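Local atomic coordinates of SusD superfamily protein (Parabacteroides distasonis, PDB entry 3OTN), a protein that probably binds carbohydrate nutrients at the bacterial outer membrane. Residues P241-F255 against S351-V363. Numbering follows the deposited sequence.
Sequences PSQNNKGEFIYQVQF and SDLNWSVYRYTDV. With EDO (1,2-ethanediol), chain K; EDO (1,2-ethanediol), chain P; EDO (1,2-ethanediol), chain S.
Glu248 OE1 takes three hydrogen bonds, two from Thr361 in the first turn of helix 360-375 and one from Arg359 at its N-cap position. The hydroxyl OG1 of Thr361 donates to it at 2.6 Å, from the syn side but 32° out of the carboxylate plane; the backbone N of Thr361 and Arg359 NH1, the latter in a salt bridge, both meet it from above that plane. Arg359 NH2 forms a second salt bridge with Glu421. Glu248 OE2 pairs with Arg392; two arginines thus meet the buried carboxylate, which would favour its ionised form. Beside it the backbone O of Glu248 accepts from Tyr360 N at 2.7 Å.

Antiparallel pairing continues from there through two classic beta bulges: Ile250 N and Tyr251 N share Tyr358 O, while Val357 N and Tyr358 N share Tyr251 O.

At the far end the amides of Asn244, Gln252 and Asn354 cluster. Asn354 CG, beside its own backbone N (chi1 -83°), lays its amide against that of Asn244, the planes stacked 10° apart; there OD1 accepts from Phe255 N, above the carbonyl plane. Asn244 OD1 receives Asn354 N, and its ND2 donates to Asp352 O at 2.9 Å. Gln252 OE1 is held from opposite faces, by Asn354 ND2 at 3.0 Å and by Asn245 N. Its NE2 donates to Ser356 OG and lies over the centre of the Phe249 ring, 3.2 Å above its plane.

Strands 355-356 and 358-359 pair in turn along strand 249-253, a small bulged sheet within a largely helical SusD-family protein. Ile250 and Tyr358 touch helix 187-202, Tyr360 rests on helix 210-225, and Arg359 and Thr361 meet helix 403-418.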
loop_
_atom_site.group_PDB
_atom_site.type_symbol
_atom_site.label_atom_id
_atom_site.label_comp_id
_atom_site.label_asym_id
_atom_site.label_seq_id
_atom_site.Cartn_x
_atom_site.Cartn_y
_atom_site.Cartn_z
ATOM N N PRO A 241 -4.583 14.741 10.113
ATOM C CA PRO A 241 -4.683 13.720 11.176
ATOM C C PRO A 241 -6.092 13.513 11.773
ATOM O O PRO A 241 -6.425 12.395 12.205
ATOM C CB PRO A 241 -3.718 14.247 12.258
ATOM C CG PRO A 241 -2.662 14.980 11.483
ATOM C CD PRO A 241 -3.427 15.635 10.321
ATOM N N SER A 242 -6.906 14.567 11.802
ATOM C CA SER A 242 -8.270 14.485 12.317
ATOM C C SER A 242 -9.164 13.511 11.566
ATOM O O SER A 242 -10.146 13.032 12.133
ATOM C CB SER A 242 -8.960 15.866 12.321
ATOM O OG SER A 242 -9.073 16.372 10.989
ATOM N N GLN A 243 -8.834 13.240 10.299
ATOM C CA GLN A 243 -9.523 12.255 9.474
ATOM C C GLN A 243 -9.057 10.797 9.635
ATOM O O GLN A 243 -9.635 9.925 9.015
ATOM C CB GLN A 243 -9.474 12.678 7.997
ATOM C CG GLN A 243 -10.199 13.980 7.760
ATOM C CD GLN A 243 -11.716 13.828 7.844
ATOM O OE1 GLN A 243 -12.315 13.995 8.885
ATOM N NE2 GLN A 243 -12.317 13.530 6.745
ATOM N N ASN A 244 -8.073 10.536 10.502
ATOM C CA ASN A 244 -7.581 9.170 10.784
ATOM C C ASN A 244 -8.723 8.173 11.109
ATOM O O ASN A 244 -9.551 8.458 11.969
ATOM C CB ASN A 244 -6.644 9.183 12.002
ATOM C CG ASN A 244 -5.207 9.674 11.703
ATOM O OD1 ASN A 244 -4.822 9.983 10.582
ATOM N ND2 ASN A 244 -4.423 9.750 12.762
ATOM N N ASN A 245 -8.776 7.054 10.376
ATOM C CA ASN A 245 -9.753 5.947 10.591
ATOM C C ASN A 245 -11.223 6.268 10.276
ATOM O O ASN A 245 -12.107 5.509 10.672
ATOM C CB ASN A 245 -9.639 5.391 12.024
ATOM C CG ASN A 245 -8.231 5.014 12.403
ATOM O OD1 ASN A 245 -7.736 5.374 13.493
ATOM N ND2 ASN A 245 -7.578 4.252 11.541
ATOM N N LYS A 246 -11.481 7.383 9.581
ATOM C CA LYS A 246 -12.827 7.860 9.267
ATOM C C LYS A 246 -12.918 8.144 7.782
ATOM O O LYS A 246 -11.912 8.174 7.069
ATOM C CB LYS A 246 -13.154 9.209 9.938
ATOM C CG LYS A 246 -12.696 9.480 11.334
ATOM C CD LYS A 246 -13.493 10.616 12.004
ATOM C CE LYS A 246 -13.535 11.916 11.220
ATOM N NZ LYS A 246 -14.384 12.933 11.914
ATOM N N GLY A 247 -14.124 8.446 7.338
ATOM C CA GLY A 247 -14.348 8.931 5.969
ATOM C C GLY A 247 -14.111 7.792 5.001
ATOM O O GLY A 247 -14.843 6.813 5.016
ATOM N N GLU A 248 -13.035 7.874 4.227
ATOM C CA GLU A 248 -12.674 6.799 3.298
ATOM C C GLU A 248 -11.880 5.673 3.936
ATOM O O GLU A 248 -11.822 4.558 3.383
ATOM C CB GLU A 248 -11.840 7.341 2.154
ATOM C CG GLU A 248 -12.579 8.252 1.194
ATOM C CD GLU A 248 -11.851 8.454 -0.128
ATOM O OE1 GLU A 248 -11.051 7.545 -0.535
ATOM O OE2 GLU A 248 -12.095 9.520 -0.764
ATOM N N PHE A 249 -11.239 5.945 5.061
ATOM C CA PHE A 249 -10.214 5.031 5.545
ATOM C C PHE A 249 -10.819 3.761 6.142
ATOM O O PHE A 249 -11.652 3.812 7.046
ATOM C CB PHE A 249 -9.258 5.693 6.514
ATOM C CG PHE A 249 -8.558 6.922 5.949
ATOM C CD1 PHE A 249 -7.929 6.889 4.710
ATOM C CD2 PHE A 249 -8.576 8.121 6.661
ATOM C CE1 PHE A 249 -7.288 8.026 4.200
ATOM C CE2 PHE A 249 -7.943 9.239 6.185
ATOM C CZ PHE A 249 -7.291 9.207 4.949
ATOM N N ILE A 250 -10.349 2.627 5.633
ATOM C CA ILE A 250 -10.860 1.284 5.992
ATOM C C ILE A 250 -9.849 0.566 6.881
ATOM O O ILE A 250 -10.210 0.044 7.956
ATOM C CB ILE A 250 -11.165 0.450 4.705
ATOM C CG1 ILE A 250 -12.262 1.129 3.888
ATOM C CG2 ILE A 250 -11.652 -0.981 5.066
ATOM C CD1 ILE A 250 -12.405 0.559 2.484
ATOM N N TYR A 251 -8.595 0.551 6.458
ATOM C CA TYR A 251 -7.513 0.025 7.304
ATOM C C TYR A 251 -6.238 0.862 7.120
ATOM O O TYR A 251 -5.853 1.165 6.001
ATOM C CB TYR A 251 -7.286 -1.471 6.985
ATOM C CG TYR A 251 -6.534 -2.140 8.083
ATOM C CD1 TYR A 251 -7.155 -2.421 9.294
ATOM C CD2 TYR A 251 -5.178 -2.437 7.945
ATOM C CE1 TYR A 251 -6.441 -3.006 10.355
ATOM C CE2 TYR A 251 -4.451 -3.029 8.994
ATOM C CZ TYR A 251 -5.072 -3.296 10.189
ATOM O OH TYR A 251 -4.354 -3.850 11.203
ATOM N N GLN A 252 -5.578 1.205 8.220
ATOM C CA GLN A 252 -4.447 2.084 8.169
ATOM C C GLN A 252 -3.369 1.648 9.148
ATOM O O GLN A 252 -3.649 1.043 10.172
ATOM C CB GLN A 252 -4.892 3.505 8.586
ATOM C CG GLN A 252 -5.926 4.173 7.681
ATOM C CD GLN A 252 -5.981 5.656 7.884
ATOM O OE1 GLN A 252 -6.474 6.129 8.918
ATOM N NE2 GLN A 252 -5.480 6.419 6.897
ATOM N N VAL A 253 -2.143 2.054 8.859
ATOM C CA VAL A 253 -1.079 2.051 9.826
ATOM C C VAL A 253 -1.305 3.236 10.773
ATOM O O VAL A 253 -1.562 4.358 10.316
ATOM C CB VAL A 253 0.285 2.182 9.188
ATOM C CG1 VAL A 253 1.332 2.125 10.261
ATOM C CG2 VAL A 253 0.542 1.010 8.174
ATOM N N GLN A 254 -1.203 2.989 12.075
ATOM C CA GLN A 254 -1.556 3.991 13.108
ATOM C C GLN A 254 -0.332 4.761 13.569
ATOM O O GLN A 254 0.685 4.173 13.995
ATOM C CB GLN A 254 -2.220 3.354 14.334
ATOM C CG GLN A 254 -3.449 2.446 14.006
ATOM C CD GLN A 254 -4.587 3.201 13.364
ATOM O OE1 GLN A 254 -5.147 2.792 12.320
ATOM N NE2 GLN A 254 -4.919 4.303 13.941
ATOM N N PHE A 255 -0.468 6.083 13.501
ATOM C CA PHE A 255 0.517 7.034 14.014
ATOM C C PHE A 255 -0.212 7.975 14.961
ATOM O O PHE A 255 -1.348 8.390 14.685
ATOM C CB PHE A 255 1.191 7.773 12.854
ATOM C CG PHE A 255 2.064 6.885 11.983
ATOM C CD1 PHE A 255 3.286 6.413 12.446
ATOM C CD2 PHE A 255 1.669 6.534 10.706
ATOM C CE1 PHE A 255 4.085 5.613 11.652
ATOM C CE2 PHE A 255 2.470 5.728 9.905
ATOM C CZ PHE A 255 3.671 5.289 10.363
ATOM N N SER A 351 4.457 13.957 13.384
ATOM C CA SER A 351 3.248 13.722 12.627
ATOM C C SER A 351 2.451 12.606 13.230
ATOM O O SER A 351 2.985 11.511 13.463
ATOM C CB SER A 351 3.553 13.347 11.192
ATOM O OG SER A 351 2.351 13.024 10.514
ATOM N N ASP A 352 1.160 12.878 13.418
ATOM C CA ASP A 352 0.189 11.874 13.846
ATOM C C ASP A 352 -0.798 11.559 12.715
ATOM O O ASP A 352 -1.958 11.191 12.947
ATOM C CB ASP A 352 -0.507 12.304 15.148
ATOM C CG ASP A 352 -1.151 13.667 15.087
ATOM O OD1 ASP A 352 -0.996 14.396 14.088
ATOM O OD2 ASP A 352 -1.830 14.032 16.076
ATOM N N LEU A 353 -0.303 11.656 11.484
ATOM C CA LEU A 353 -1.071 11.292 10.277
ATOM C C LEU A 353 -0.934 9.786 9.985
ATOM O O LEU A 353 0.178 9.276 9.826
ATOM C CB LEU A 353 -0.600 12.109 9.040
ATOM C CG LEU A 353 -1.290 11.874 7.696
ATOM C CD1 LEU A 353 -2.814 12.241 7.689
ATOM C CD2 LEU A 353 -0.528 12.592 6.530
ATOM N N ASN A 354 -2.074 9.090 9.877
ATOM C CA ASN A 354 -2.086 7.645 9.571
ATOM C C ASN A 354 -1.620 7.433 8.129
ATOM O O ASN A 354 -1.664 8.379 7.315
ATOM C CB ASN A 354 -3.501 7.039 9.782
ATOM C CG ASN A 354 -3.789 6.672 11.227
ATOM O OD1 ASN A 354 -3.002 6.953 12.115
ATOM N ND2 ASN A 354 -4.958 6.026 11.471
ATOM N N TRP A 355 -1.106 6.241 7.840
ATOM C CA TRP A 355 -0.794 5.786 6.465
ATOM C C TRP A 355 -1.802 4.709 6.041
ATOM O O TRP A 355 -1.946 3.691 6.711
ATOM C CB TRP A 355 0.623 5.259 6.384
ATOM C CG TRP A 355 1.037 4.634 5.084
ATOM C CD1 TRP A 355 1.083 3.288 4.799
ATOM C CD2 TRP A 355 1.434 5.304 3.881
ATOM N NE1 TRP A 355 1.520 3.095 3.524
ATOM C CE2 TRP A 355 1.746 4.306 2.934
ATOM C CE3 TRP A 355 1.610 6.649 3.530
ATOM C CZ2 TRP A 355 2.191 4.604 1.654
ATOM C CZ3 TRP A 355 2.068 6.952 2.250
ATOM C CH2 TRP A 355 2.348 5.925 1.331
ATOM N N SER A 356 -2.497 4.934 4.935
ATOM C CA SER A 356 -3.504 3.979 4.477
ATOM C C SER A 356 -2.984 2.659 3.931
ATOM O O SER A 356 -2.001 2.628 3.204
ATOM C CB SER A 356 -4.369 4.616 3.412
ATOM O OG SER A 356 -5.121 5.609 4.008
ATOM N N VAL A 357 -3.653 1.573 4.308
ATOM C CA VAL A 357 -3.519 0.280 3.633
ATOM C C VAL A 357 -4.696 0.112 2.644
ATOM O O VAL A 357 -4.480 -0.254 1.492
ATOM C CB VAL A 357 -3.467 -0.895 4.662
ATOM C CG1 VAL A 357 -3.495 -2.248 3.969
ATOM C CG2 VAL A 357 -2.238 -0.758 5.539
ATOM N N TYR A 358 -5.924 0.355 3.096
ATOM C CA TYR A 358 -7.104 0.430 2.189
ATOM C C TYR A 358 -7.940 1.650 2.509
ATOM O O TYR A 358 -8.241 1.905 3.676
ATOM C CB TYR A 358 -8.010 -0.821 2.263
ATOM C CG TYR A 358 -7.382 -1.999 1.586
ATOM C CD1 TYR A 358 -7.280 -2.047 0.212
ATOM C CD2 TYR A 358 -6.833 -3.041 2.320
ATOM C CE1 TYR A 358 -6.641 -3.097 -0.428
ATOM C CE2 TYR A 358 -6.196 -4.093 1.689
ATOM C CZ TYR A 358 -6.117 -4.111 0.314
ATOM O OH TYR A 358 -5.476 -5.115 -0.316
ATOM N N ARG A 359 -8.336 2.379 1.477
ATOM C CA ARG A 359 -9.315 3.447 1.586
ATOM C C ARG A 359 -10.409 3.247 0.529
ATOM O O ARG A 359 -10.258 2.491 -0.405
ATOM C CB ARG A 359 -8.668 4.824 1.488
ATOM C CG ARG A 359 -8.079 5.217 0.132
ATOM C CD ARG A 359 -7.486 6.579 0.275
ATOM N NE ARG A 359 -6.811 7.126 -0.919
ATOM C CZ ARG A 359 -7.285 8.087 -1.714
ATOM N NH1 ARG A 359 -8.499 8.604 -1.520
ATOM N NH2 ARG A 359 -6.520 8.577 -2.710
ATOM N N TYR A 360 -11.538 3.884 0.737
ATOM C CA TYR A 360 -12.722 3.673 -0.100
ATOM C C TYR A 360 -12.516 3.952 -1.573
ATOM O O TYR A 360 -13.054 3.212 -2.424
ATOM C CB TYR A 360 -13.851 4.536 0.447
ATOM C CG TYR A 360 -15.249 4.251 -0.034
ATOM C CD1 TYR A 360 -15.760 2.968 -0.040
ATOM C CD2 TYR A 360 -16.096 5.297 -0.350
ATOM C CE1 TYR A 360 -17.065 2.737 -0.403
ATOM C CE2 TYR A 360 -17.401 5.079 -0.714
ATOM C CZ TYR A 360 -17.879 3.805 -0.735
ATOM O OH TYR A 360 -19.161 3.590 -1.109
ATOM N N THR A 361 -11.737 4.980 -1.911
ATOM C CA THR A 361 -11.477 5.254 -3.359
ATOM C C THR A 361 -10.892 4.042 -4.099
ATOM O O THR A 361 -11.341 3.705 -5.201
ATOM C CB THR A 361 -10.614 6.508 -3.601
ATOM O OG1 THR A 361 -11.314 7.663 -3.143
ATOM C CG2 THR A 361 -10.284 6.692 -5.111
ATOM N N ASP A 362 -9.932 3.368 -3.467
ATOM C CA ASP A 362 -9.298 2.155 -3.992
ATOM C C ASP A 362 -10.351 1.063 -4.170
ATOM O O ASP A 362 -10.421 0.434 -5.213
ATOM C CB ASP A 362 -8.228 1.694 -2.995
ATOM C CG ASP A 362 -7.304 0.574 -3.512
ATOM O OD1 ASP A 362 -7.410 0.062 -4.670
ATOM O OD2 ASP A 362 -6.409 0.216 -2.695
ATOM N N VAL A 363 -11.218 0.906 -3.179
ATOM C CA VAL A 363 -12.241 -0.137 -3.236
ATOM C C VAL A 363 -13.221 0.137 -4.393
ATOM O O VAL A 363 -13.582 -0.788 -5.097
ATOM C CB VAL A 363 -12.982 -0.320 -1.923
ATOM C CG1 VAL A 363 -14.130 -1.353 -2.093
ATOM C CG2 VAL A 363 -12.017 -0.768 -0.827
HETATM C C1 EDO K . 0.773 -0.086 13.540
HETATM O O1 EDO K . -0.510 0.427 13.089
HETATM C C2 EDO K . 1.481 0.915 14.466
HETATM O O2 EDO K . 2.077 1.928 13.644
HETATM C C1 EDO P . -3.217 11.543 20.034
HETATM O O1 EDO P . -1.996 10.981 20.590
HETATM C C2 EDO P . -2.985 12.635 18.980
HETATM O O2 EDO P . -2.040 12.250 17.964
HETATM C C1 EDO S . -21.147 4.776 -5.065
HETATM O O1 EDO S . -21.746 5.309 -6.253
HETATM C C2 EDO S . -20.123 5.763 -4.520
HETATM O O2 EDO S . -20.078 5.659 -3.091
HETATM O O HOH W 1 -4.415 9.057 6.738
#